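Local coordinates for putative MAR1 (Leishmania donovani, PDB 1X9G), which is a putative MAR1 ribonuclease with an isochorismatase-type fold, and is probably a hydrolase of that superfamily, at the interface of chains A and B. Coordinates in Å, arbitrary orientation; residue numbers count along the deposited sequence, not the author numbering. Chains: chain A/B, Putative MAR1.

The interface of chains A and B. Residues chain A 167-168, 170, 200; chain B 118, 148-149, 152.
B:His118 meets A:Glu170 with the edge of its imidazole ring, and CG of the glutamate lies in the ring plane. One face of the ring is covered from within chain B by CB of B:Asp149, 3.5 Å above the ring centre. At the tip, ring nitrogen NE2 of B:His118 donates to carboxylate oxygen OE2 of A:Glu170 at 2.8 Å. The bond is nearly straight (174° at the hydrogen). The acceptor lies in the ring plane, while the donor approaches the carboxylate on its anti side, somewhat out of its plane. Carboxylate and ring are turned 20° apart. A:Glu170 reaches the ring through an extended chain, with CG anti to the backbone N (chi1 162°).

B:Asp149, on helix 147-158, also turns toward chain A. Its OD1 accepts from the hydroxyl OG1 of A:Thr168 at 2.5 Å, through the anti lone pair. The two side chains cross at about a right angle. The methyl CG2 of A:Thr168 packs against CA of B:Asp149 and CG2 of B:Thr148.

At the start of the same helix, hydroxyl OG1 of B:Thr148 donates to the C-terminal carboxylate oxygen O of A:Leu200 at 3.0 Å. The helix N-terminus may help to steady this negative end. Further along the helix, CB of B:Ala152 rests against CA of A:Thr167 at 4.0 Å.

The patch ties the end of strand 164-167, the start of helix 169-176 and the C-terminus of chain A to two helices of chain B. It may help hold two subunits together in the deposited four-copy assembly; the structure alone does not show that this pairing forms in solution.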
# COMPACT_ATOMS: atom_id res chain seq x y z
N THR A 167 -13.69 1.40 -1.60
CA THR A 167 -13.94 2.75 -1.07
C THR A 167 -14.85 2.58 0.14
O THR A 167 -14.54 1.81 1.03
CB THR A 167 -14.52 3.73 -2.14
OG1 THR A 167 -15.59 3.07 -2.86
CG2 THR A 167 -13.43 4.23 -3.16
N THR A 168 -15.99 3.27 0.14
CA THR A 168 -16.97 3.15 1.19
C THR A 168 -18.30 3.39 0.56
O THR A 168 -18.38 3.84 -0.58
CB THR A 168 -16.76 4.17 2.37
OG1 THR A 168 -16.69 5.50 1.86
CG2 THR A 168 -15.50 3.89 3.17
N GLU A 170 -20.60 5.75 1.31
CA GLU A 170 -20.90 7.12 0.92
C GLU A 170 -20.19 7.45 -0.37
O GLU A 170 -20.79 7.96 -1.28
CB GLU A 170 -20.66 8.15 2.04
CG GLU A 170 -20.55 9.58 1.56
CD GLU A 170 -20.60 10.60 2.69
OE1 GLU A 170 -21.63 10.54 3.40
OE2 GLU A 170 -19.67 11.46 2.87
N LEU A 200 -17.90 5.78 11.79
CA LEU A 200 -16.77 5.69 10.84
C LEU A 200 -15.68 6.68 11.21
O LEU A 200 -14.61 6.70 10.60
CB LEU A 200 -17.22 5.95 9.41
CG LEU A 200 -18.23 4.93 8.92
CD1 LEU A 200 -18.44 5.14 7.47
CD2 LEU A 200 -17.74 3.50 9.23
OXT LEU A 200 -15.85 7.47 12.15
N HIS B 118 -13.01 11.62 -0.50
CA HIS B 118 -13.72 10.48 -1.07
C HIS B 118 -14.88 10.85 -1.99
O HIS B 118 -15.56 9.95 -2.51
CB HIS B 118 -14.24 9.60 0.05
CG HIS B 118 -15.25 10.28 0.91
ND1 HIS B 118 -14.91 11.28 1.80
CD2 HIS B 118 -16.59 10.14 0.99
CE1 HIS B 118 -16.00 11.70 2.42
NE2 HIS B 118 -17.03 11.01 1.95
N THR B 148 -12.62 6.80 7.89
CA THR B 148 -12.79 5.59 7.09
C THR B 148 -13.00 5.93 5.62
O THR B 148 -12.43 5.32 4.74
CB THR B 148 -13.91 4.66 7.67
OG1 THR B 148 -13.60 4.33 9.02
CG2 THR B 148 -14.04 3.34 6.90
N ASP B 149 -13.80 6.94 5.36
CA ASP B 149 -14.03 7.40 4.01
C ASP B 149 -12.75 7.98 3.41
O ASP B 149 -12.42 7.72 2.27
CB ASP B 149 -15.15 8.45 3.97
CG ASP B 149 -16.54 7.90 4.42
OD1 ASP B 149 -17.02 6.90 3.89
OD2 ASP B 149 -17.18 8.53 5.27
N ALA B 152 -9.69 5.31 2.86
CA ALA B 152 -10.01 4.45 1.71
C ALA B 152 -9.85 5.16 0.35
O ALA B 152 -9.23 4.63 -0.57
CB ALA B 152 -11.44 3.87 1.88